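Local atomic coordinates of alpha-L-rhamnosidase (Klebsiella oxytoca, PDB entry 4XHC), a protein that hydrolyses the glycosidic bonds of terminal alpha-L-rhamnose residues, as a two-domain member of glycoside hydrolase family 78 that binds rhamnose. Residues Tyr106-Cys111 with Pro162-Leu167; Gln112-Pro117 with Arg188-Gln193; Val374-Leu379 with Gln402-Ala407. All coordinates share one frame; numbering follows the deposited sequence.

Contact 1. Residues Tyr106-Cys111 with Pro162-Leu167; sequences YLHFLC and PAEIDL
One face of the Phe109 ring is met by CB of Ile165, a CH-pi contact 3.9 Å from the ring centroid, while the His108 ring takes the carboxylate of Glu164 at its edge; that of Asp166 lies alongside, its plane within 5° of parallel to the ring but displaced from it, OD1 nearest CD2. These side chains sit on two antiparallel neighbours of a beta sheet in the N-terminal domain, where 163-166 is an outermost strand within the chain. Phe109 and Ile165 form a hydrogen-bonded pair, joined by Phe109 N to Ile165 O and Ile165 N to Phe109 O; Cys111 and Ala163 repeat the pattern. With chi1 66°, the Phe109 ring stands between its own N and carbonyl carbon, on the face that packs against Leu156 and Leu158 of strand 153-158. On the opposite face, which carries His108, Leu110, Glu164 and Asp166, His108 NE2 donates to Glu164 OE2 at 3.1 Å, on the anti side of the carboxylate, and ND1 bonds Glu195, so both ring nitrogens are held and the ring's rotation is fixed. Leu107 CD2 touches Leu167 CD1 at 3.9 Å, and a water accepts from Leu107 N and donates to Leu167 O.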
loop_
_atom_site.group_PDB
_atom_site.type_symbol
_atom_site.label_atom_id
_atom_site.label_comp_id
_atom_site.label_asym_id
_atom_site.label_seq_id
_atom_site.Cartn_x
_atom_site.Cartn_y
_atom_site.Cartn_z
ATOM N N TYR A 106 0.347 -16.393 -2.263
ATOM C CA TYR A 106 -0.375 -15.180 -2.584
ATOM C C TYR A 106 -1.713 -15.161 -1.867
ATOM O O TYR A 106 -2.422 -16.165 -1.858
ATOM C CB TYR A 106 -0.536 -15.106 -4.101
ATOM C CG TYR A 106 0.809 -15.103 -4.802
ATOM C CD1 TYR A 106 1.418 -16.298 -5.205
ATOM C CD2 TYR A 106 1.498 -13.906 -5.020
ATOM C CE1 TYR A 106 2.663 -16.299 -5.824
ATOM C CE2 TYR A 106 2.738 -13.898 -5.649
ATOM C CZ TYR A 106 3.315 -15.093 -6.046
ATOM O OH TYR A 106 4.542 -15.069 -6.657
ATOM N N LEU A 107 -2.040 -14.024 -1.255
ATOM C CA LEU A 107 -3.296 -13.857 -0.506
ATOM C C LEU A 107 -4.492 -13.457 -1.400
ATOM O O LEU A 107 -4.371 -12.584 -2.263
ATOM C CB LEU A 107 -3.106 -12.812 0.590
ATOM C CG LEU A 107 -4.214 -12.712 1.642
ATOM C CD1 LEU A 107 -4.239 -13.926 2.555
ATOM C CD2 LEU A 107 -4.044 -11.449 2.476
ATOM N N HIS A 108 -5.635 -14.110 -1.181
ATOM C CA HIS A 108 -6.889 -13.818 -1.883
ATOM C C HIS A 108 -7.964 -13.646 -0.828
ATOM O O HIS A 108 -8.041 -14.456 0.085
ATOM C CB HIS A 108 -7.245 -14.983 -2.828
ATOM C CG HIS A 108 -8.595 -14.872 -3.482
ATOM N ND1 HIS A 108 -9.544 -15.869 -3.400
ATOM C CD2 HIS A 108 -9.141 -13.906 -4.257
ATOM C CE1 HIS A 108 -10.620 -15.516 -4.080
ATOM N NE2 HIS A 108 -10.400 -14.329 -4.612
ATOM N N PHE A 109 -8.774 -12.592 -0.924
ATOM C CA PHE A 109 -9.966 -12.466 -0.064
ATOM C C PHE A 109 -11.096 -11.669 -0.712
ATOM O O PHE A 109 -10.873 -10.892 -1.631
ATOM C CB PHE A 109 -9.609 -11.873 1.307
ATOM C CG PHE A 109 -9.126 -10.453 1.256
ATOM C CD1 PHE A 109 -10.026 -9.402 1.145
ATOM C CD2 PHE A 109 -7.773 -10.167 1.330
ATOM C CE1 PHE A 109 -9.585 -8.093 1.091
ATOM C CE2 PHE A 109 -7.323 -8.864 1.275
ATOM C CZ PHE A 109 -8.227 -7.823 1.154
ATOM N N LEU A 110 -12.314 -11.900 -0.239
ATOM C CA LEU A 110 -13.479 -11.137 -0.664
ATOM C C LEU A 110 -14.013 -10.394 0.537
ATOM O O LEU A 110 -14.012 -10.927 1.641
ATOM C CB LEU A 110 -14.598 -12.051 -1.191
ATOM C CG LEU A 110 -14.370 -13.014 -2.360
ATOM C CD1 LEU A 110 -15.723 -13.531 -2.841
ATOM C CD2 LEU A 110 -13.619 -12.363 -3.508
ATOM N N CYS A 111 -14.496 -9.178 0.323
ATOM C CA CYS A 111 -15.175 -8.446 1.382
ATOM C C CYS A 111 -16.237 -7.505 0.828
ATOM O O CYS A 111 -16.210 -7.156 -0.347
ATOM C CB CYS A 111 -14.163 -7.685 2.255
ATOM S SG CYS A 111 -13.259 -6.355 1.432
ATOM N N PRO A 162 -18.890 -4.466 -3.238
ATOM C CA PRO A 162 -17.961 -5.508 -2.791
ATOM C C PRO A 162 -16.636 -5.538 -3.562
ATOM O O PRO A 162 -16.557 -5.003 -4.658
ATOM C CB PRO A 162 -18.753 -6.807 -3.044
ATOM C CG PRO A 162 -19.792 -6.450 -4.060
ATOM C CD PRO A 162 -20.146 -5.029 -3.771
ATOM N N ALA A 163 -15.627 -6.183 -2.982
ATOM C CA ALA A 163 -14.278 -6.207 -3.536
ATOM C C ALA A 163 -13.734 -7.612 -3.571
ATOM O O ALA A 163 -13.950 -8.385 -2.639
ATOM C CB ALA A 163 -13.358 -5.347 -2.688
ATOM N N GLU A 164 -13.024 -7.935 -4.649
ATOM C CA GLU A 164 -12.292 -9.196 -4.772
ATOM C C GLU A 164 -10.822 -8.849 -4.895
ATOM O O GLU A 164 -10.434 -8.211 -5.855
ATOM C CB GLU A 164 -12.769 -9.974 -6.004
ATOM C CG GLU A 164 -11.973 -11.248 -6.301
ATOM C CD GLU A 164 -12.796 -12.359 -6.962
ATOM O OE1 GLU A 164 -13.871 -12.083 -7.540
ATOM O OE2 GLU A 164 -12.357 -13.528 -6.896
ATOM N N ILE A 165 -10.014 -9.253 -3.921
ATOM C CA ILE A 165 -8.609 -8.835 -3.855
ATOM C C ILE A 165 -7.619 -9.998 -3.969
ATOM O O ILE A 165 -7.692 -10.959 -3.212
ATOM C CB ILE A 165 -8.330 -8.074 -2.542
ATOM C CG1 ILE A 165 -9.147 -6.773 -2.490
ATOM C CG2 ILE A 165 -6.839 -7.781 -2.390
ATOM C CD1 ILE A 165 -8.918 -5.831 -3.666
ATOM N N ASP A 166 -6.698 -9.890 -4.926
ATOM C CA ASP A 166 -5.585 -10.827 -5.079
ATOM C C ASP A 166 -4.303 -10.015 -4.997
ATOM O O ASP A 166 -3.945 -9.327 -5.945
ATOM C CB ASP A 166 -5.641 -11.538 -6.433
ATOM C CG ASP A 166 -6.740 -12.592 -6.514
ATOM O OD1 ASP A 166 -6.551 -13.702 -5.971
ATOM O OD2 ASP A 166 -7.787 -12.326 -7.148
ATOM N N LEU A 167 -3.616 -10.077 -3.864
ATOM C CA LEU A 167 -2.395 -9.291 -3.668
ATOM C C LEU A 167 -1.248 -9.811 -4.535
ATOM O O LEU A 167 -1.038 -11.018 -4.617
ATOM C CB LEU A 167 -1.984 -9.295 -2.193
ATOM C CG LEU A 167 -2.934 -8.550 -1.254
ATOM C CD1 LEU A 167 -2.487 -8.689 0.191
ATOM C CD2 LEU A 167 -3.021 -7.083 -1.635
HETATM O O HOH W 1 -0.396 -12.030 -1.922
#

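Contact 2. Residues Gln112-Pro117 with Arg188-Gln193; sequences QSAGSP and RLQFTQ
Gln112 and Gln190 run side by side and point the same way, yet their amide planes are turned 89° apart. NE2 of Gln112 comes to 3.7 Å from OE1 of Gln190, a proximity without a hydrogen bond. Thr192 meets the other part of the Gln112 amide: its CG2 methyl lies 3.5 Å from Gln112 OE1, and the two side chains cross at about a right angle. Gln112 reaches this neighbour because CG is set between its backbone N and carbonyl carbon (chi1 59°) and the chain then runs on extended, its CG passing near Gln190 O. The backbones beneath are antiparallel strands in the sheet of the N-terminal domain, here near the end of strand 106-115, and their short axes make an angle of 134°. Gln112 with Gln190 and Ala114 with Arg188 are hydrogen-bonded pairs, separated by the non-hydrogen-bonded pair of Ser113 and Leu189. Gln112 N gives a 3.0 Å bond to Gln190 O, whereas the return bond from Gln190 N to Gln112 O is weak. At the next hydrogen-bonded pair Ala114 N to Arg188 O and Arg188 N to Ala114 O are both 2.9 Å. The CB of Ala114 lies on the same face as the Gln190 chain, 4.1 Å from its OE1. Arg188 bends at chi3, bringing one face of its guanidinium over Ala114 O, which lies toward the rim of the group, while NH2 approaches Gly115 CA at 3.5 Å. The strongest polar partner of this guanidinium is Glu88, whose OE1 makes a salt bridge with Arg188 NE. Just past the paired residues, Ser116 OG hydrogen-bonds Asp298 of the second subunit, and Pro117 packs on that same aspartate.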
loop_
_atom_site.group_PDB
_atom_site.type_symbol
_atom_site.label_atom_id
_atom_site.label_comp_id
_atom_site.label_asym_id
_atom_site.label_seq_id
_atom_site.Cartn_x
_atom_site.Cartn_y
_atom_site.Cartn_z
ATOM N N GLN A 112 -17.157 -7.101 1.702
ATOM C CA GLN A 112 -18.347 -6.353 1.309
ATOM C C GLN A 112 -18.868 -5.440 2.412
ATOM O O GLN A 112 -18.507 -5.572 3.577
ATOM C CB GLN A 112 -19.456 -7.331 0.915
ATOM C CG GLN A 112 -19.852 -8.282 2.028
ATOM C CD GLN A 112 -20.848 -9.320 1.575
ATOM O OE1 GLN A 112 -20.672 -9.954 0.543
ATOM N NE2 GLN A 112 -21.904 -9.502 2.352
ATOM N N SER A 113 -19.746 -4.528 2.020
ATOM C CA SER A 113 -20.297 -3.515 2.922
ATOM C C SER A 113 -21.436 -4.076 3.768
ATOM O O SER A 113 -22.081 -5.040 3.377
ATOM C CB SER A 113 -20.774 -2.305 2.097
ATOM O OG SER A 113 -21.877 -1.642 2.687
ATOM N N ALA A 114 -21.657 -3.473 4.936
ATOM C CA ALA A 114 -22.891 -3.667 5.731
ATOM C C ALA A 114 -23.355 -2.323 6.322
ATOM O O ALA A 114 -22.527 -1.483 6.695
ATOM C CB ALA A 114 -22.663 -4.688 6.842
ATOM N N GLY A 115 -24.666 -2.128 6.408
ATOM C CA GLY A 115 -25.237 -0.913 6.993
ATOM C C GLY A 115 -25.778 -0.001 5.913
ATOM O O GLY A 115 -26.546 -0.430 5.074
ATOM N N SER A 116 -25.388 1.267 5.923
ATOM C CA SER A 116 -25.769 2.197 4.849
ATOM C C SER A 116 -24.945 1.921 3.571
ATOM O O SER A 116 -24.006 1.097 3.585
ATOM C CB SER A 116 -25.589 3.662 5.303
ATOM O OG SER A 116 -26.577 4.045 6.250
ATOM N N PRO A 117 -25.301 2.598 2.458
ATOM C CA PRO A 117 -24.451 2.498 1.272
ATOM C C PRO A 117 -23.082 3.085 1.578
ATOM O O PRO A 117 -23.018 4.188 2.118
ATOM C CB PRO A 117 -25.181 3.359 0.234
ATOM C CG PRO A 117 -26.595 3.453 0.717
ATOM C CD PRO A 117 -26.523 3.392 2.208
ATOM N N ARG A 188 -20.048 -0.656 7.864
ATOM C CA ARG A 188 -19.108 -1.617 8.422
ATOM C C ARG A 188 -18.617 -2.570 7.343
ATOM O O ARG A 188 -19.269 -2.755 6.321
ATOM C CB ARG A 188 -19.774 -2.403 9.545
ATOM C CG ARG A 188 -20.096 -1.552 10.761
ATOM C CD ARG A 188 -21.074 -2.244 11.691
ATOM N NE ARG A 188 -22.327 -2.598 11.019
ATOM C CZ ARG A 188 -23.311 -1.745 10.712
ATOM N NH1 ARG A 188 -23.215 -0.450 10.996
ATOM N NH2 ARG A 188 -24.403 -2.189 10.103
ATOM N N LEU A 189 -17.469 -3.178 7.594
ATOM C CA LEU A 189 -16.835 -4.071 6.646
ATOM C C LEU A 189 -16.998 -5.527 7.092
ATOM O O LEU A 189 -16.979 -5.828 8.284
ATOM C CB LEU A 189 -15.358 -3.711 6.528
ATOM C CG LEU A 189 -14.663 -4.290 5.301
ATOM C CD1 LEU A 189 -15.193 -3.666 4.019
ATOM C CD2 LEU A 189 -13.166 -4.097 5.412
ATOM N N GLN A 190 -17.132 -6.429 6.125
ATOM C CA GLN A 190 -17.464 -7.827 6.391
ATOM C C GLN A 190 -16.735 -8.728 5.400
ATOM O O GLN A 190 -16.990 -8.652 4.206
ATOM C CB GLN A 190 -18.979 -7.994 6.260
ATOM C CG GLN A 190 -19.526 -9.388 6.494
ATOM C CD GLN A 190 -21.053 -9.406 6.542
ATOM O OE1 GLN A 190 -21.740 -8.584 5.911
ATOM N NE2 GLN A 190 -21.593 -10.353 7.288
ATOM N N PHE A 191 -15.830 -9.571 5.894
ATOM C CA PHE A 191 -15.086 -10.500 5.041
ATOM C C PHE A 191 -15.901 -11.764 4.827
ATOM O O PHE A 191 -16.524 -12.252 5.759
ATOM C CB PHE A 191 -13.760 -10.859 5.686
ATOM C CG PHE A 191 -12.807 -9.708 5.763
ATOM C CD1 PHE A 191 -12.876 -8.806 6.802
ATOM C CD2 PHE A 191 -11.861 -9.513 4.775
ATOM C CE1 PHE A 191 -12.008 -7.735 6.861
ATOM C CE2 PHE A 191 -10.984 -8.448 4.829
ATOM C CZ PHE A 191 -11.059 -7.558 5.876
ATOM N N THR A 192 -15.924 -12.280 3.602
ATOM C CA THR A 192 -16.692 -13.499 3.303
ATOM C C THR A 192 -15.811 -14.689 2.903
ATOM O O THR A 192 -16.287 -15.821 2.892
ATOM C CB THR A 192 -17.770 -13.270 2.210
ATOM O OG1 THR A 192 -17.152 -13.091 0.927
ATOM C CG2 THR A 192 -18.636 -12.052 2.535
ATOM N N GLN A 193 -14.545 -14.451 2.568
ATOM C CA GLN A 193 -13.653 -15.544 2.212
ATOM C C GLN A 193 -12.220 -15.095 2.305
ATOM O O GLN A 193 -11.902 -13.986 1.906
ATOM C CB GLN A 193 -13.934 -16.035 0.796
ATOM C CG GLN A 193 -12.825 -16.900 0.211
ATOM C CD GLN A 193 -13.222 -17.564 -1.096
ATOM O OE1 GLN A 193 -14.190 -17.155 -1.765
ATOM N NE2 GLN A 193 -12.470 -18.595 -1.478
#

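Contact 3. Residues Val374-Leu379 with Gln402-Ala407; sequences VLIYCL and QQLKSA
Leu404 meets three residues of 374-379 at once. Its CB rests 3.7 Å from CG1 of Ile376, the two side chains sliding past each other in opposite directions. The CD1 methyl of Leu404 goes further, lying 3.8 Å from Leu375 CD2 and 3.9 Å from Leu379 CD2; both leucines, one helical turn apart, cross Leu404 at about a right angle. CD1 of Ile376 packs near Leu404 O, which accepts a hydrogen bond from Gln372 NE2. This is an antiparallel helix pair in the six-hairpin glycosidase domain, formed by consecutive helices 368-389 and 391-412, whose segment axes approach to 10.1 Å at 153°. Lys405 comes next and contributes its aliphatic part to the other branch of Ile376: the chain is extended beyond CG, so that CE lies 3.8 Å from CG2 of Ile376 while NZ continues to a hydrogen bond with Glu440 O. Ser406, turned from the contact, bonds within its own helix, where its N and OG both donate to Gln402 O and reach that oxygen from opposite faces of its plane.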
loop_
_atom_site.group_PDB
_atom_site.type_symbol
_atom_site.label_atom_id
_atom_site.label_comp_id
_atom_site.label_asym_id
_atom_site.label_seq_id
_atom_site.Cartn_x
_atom_site.Cartn_y
_atom_site.Cartn_z
ATOM N N VAL A 374 38.121 -26.070 5.635
ATOM C CA VAL A 374 37.258 -26.055 4.464
ATOM C C VAL A 374 38.093 -26.244 3.200
ATOM O O VAL A 374 37.692 -26.955 2.284
ATOM C CB VAL A 374 36.410 -24.769 4.402
ATOM C CG1 VAL A 374 35.721 -24.630 3.050
ATOM C CG2 VAL A 374 35.372 -24.776 5.520
ATOM N N LEU A 375 39.261 -25.624 3.166
ATOM C CA LEU A 375 40.156 -25.756 2.031
ATOM C C LEU A 375 40.572 -27.209 1.829
ATOM O O LEU A 375 40.515 -27.731 0.718
ATOM C CB LEU A 375 41.396 -24.875 2.235
ATOM C CG LEU A 375 42.464 -24.950 1.145
ATOM C CD1 LEU A 375 41.859 -24.633 -0.213
ATOM C CD2 LEU A 375 43.599 -23.999 1.473
ATOM N N ILE A 376 40.993 -27.853 2.911
ATOM C CA ILE A 376 41.440 -29.246 2.857
ATOM C C ILE A 376 40.290 -30.185 2.487
ATOM O O ILE A 376 40.477 -31.146 1.749
ATOM C CB ILE A 376 42.052 -29.679 4.205
ATOM C CG1 ILE A 376 43.352 -28.913 4.456
ATOM C CG2 ILE A 376 42.312 -31.182 4.225
ATOM C CD1 ILE A 376 43.869 -29.028 5.873
ATOM N N TYR A 377 39.104 -29.900 3.010
ATOM C CA TYR A 377 37.908 -30.682 2.704
ATOM C C TYR A 377 37.576 -30.626 1.215
ATOM O O TYR A 377 37.282 -31.653 0.598
ATOM C CB TYR A 377 36.715 -30.160 3.526
ATOM C CG TYR A 377 35.440 -30.950 3.350
ATOM C CD1 TYR A 377 34.530 -30.615 2.362
ATOM C CD2 TYR A 377 35.143 -32.032 4.179
ATOM C CE1 TYR A 377 33.366 -31.340 2.192
ATOM C CE2 TYR A 377 33.982 -32.759 4.021
ATOM C CZ TYR A 377 33.098 -32.408 3.024
ATOM O OH TYR A 377 31.938 -33.114 2.842
ATOM N N CYS A 378 37.635 -29.422 0.644
ATOM C CA CYS A 378 37.236 -29.209 -0.749
ATOM C C CYS A 378 38.341 -29.590 -1.746
ATOM O O CYS A 378 38.066 -30.076 -2.845
ATOM C CB CYS A 378 36.734 -27.772 -0.946
ATOM S SG CYS A 378 35.132 -27.440 -0.132
ATOM N N LEU A 379 39.594 -29.427 -1.350
ATOM C CA LEU A 379 40.703 -29.941 -2.156
ATOM C C LEU A 379 40.583 -31.451 -2.358
ATOM O O LEU A 379 40.784 -31.950 -3.454
ATOM C CB LEU A 379 42.034 -29.608 -1.504
ATOM C CG LEU A 379 43.264 -29.951 -2.326
ATOM C CD1 LEU A 379 43.229 -29.266 -3.677
ATOM C CD2 LEU A 379 44.513 -29.546 -1.568
ATOM N N GLN A 402 48.679 -32.915 1.373
ATOM C CA GLN A 402 49.568 -33.334 2.439
ATOM C C GLN A 402 50.225 -32.144 3.140
ATOM O O GLN A 402 50.330 -32.131 4.367
ATOM C CB GLN A 402 50.651 -34.293 1.908
ATOM C CG GLN A 402 51.219 -35.218 2.975
ATOM C CD GLN A 402 50.155 -35.652 3.986
ATOM O OE1 GLN A 402 50.079 -35.114 5.104
ATOM N NE2 GLN A 402 49.296 -36.586 3.585
ATOM N N GLN A 403 50.688 -31.165 2.360
ATOM C CA GLN A 403 51.298 -29.954 2.922
ATOM C C GLN A 403 50.332 -29.245 3.838
ATOM O O GLN A 403 50.696 -28.888 4.953
ATOM C CB GLN A 403 51.777 -29.022 1.812
ATOM C CG GLN A 403 53.024 -29.551 1.125
ATOM C CD GLN A 403 53.351 -28.786 -0.135
ATOM O OE1 GLN A 403 53.051 -27.590 -0.235
ATOM N NE2 GLN A 403 53.970 -29.463 -1.102
ATOM N N LEU A 404 49.092 -29.080 3.383
ATOM C CA LEU A 404 48.076 -28.351 4.147
ATOM C C LEU A 404 47.713 -29.064 5.449
ATOM O O LEU A 404 47.609 -28.425 6.495
ATOM C CB LEU A 404 46.811 -28.136 3.313
ATOM C CG LEU A 404 46.927 -27.303 2.037
ATOM C CD1 LEU A 404 45.572 -27.200 1.352
ATOM C CD2 LEU A 404 47.477 -25.915 2.327
ATOM N N LYS A 405 47.510 -30.376 5.387
ATOM C CA LYS A 405 47.257 -31.147 6.600
ATOM C C LYS A 405 48.416 -31.047 7.600
ATOM O O LYS A 405 48.180 -30.833 8.788
ATOM C CB LYS A 405 47.004 -32.612 6.277
ATOM C CG LYS A 405 45.703 -32.860 5.558
ATOM C CD LYS A 405 45.347 -34.332 5.559
ATOM C CE LYS A 405 44.081 -34.548 4.759
ATOM N NZ LYS A 405 43.553 -35.926 4.884
ATOM N N SER A 406 49.654 -31.214 7.127
ATOM C CA SER A 406 50.832 -31.061 7.994
ATOM C C SER A 406 50.924 -29.669 8.606
ATOM O O SER A 406 51.184 -29.527 9.804
ATOM C CB SER A 406 52.123 -31.341 7.233
ATOM O OG SER A 406 52.188 -32.707 6.901
ATOM N N ALA A 407 50.721 -28.649 7.786
ATOM C CA ALA A 407 50.782 -27.282 8.257
ATOM C C ALA A 407 49.702 -27.019 9.317
ATOM O O ALA A 407 49.934 -26.282 10.280
ATOM C CB ALA A 407 50.640 -26.326 7.091
#

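From the N terminus, strand 106-115 enters both contacts 1 and 2. Contact 1 closes a 50-residue loop, bringing 162-167 back beside 106-111; contact 2 opens before that partner is reached and closes later at 188-193, so the two loops cross. Strand 106-115 lies between 163-166 and 187-200 in one sheet of the N-terminal domain, and Leu110 of contact 1 probably hydrogen-bonds Thr192 and Gln193 of contact 2 through its backbone. Contact 3 follows in series, a shorter and almost wholly helical closure of 22 residues within the glycosidase domain. It lies on the opposite side of the chain's centre from contacts 1 and 2, its own centre about 57 Å from that of contact 1.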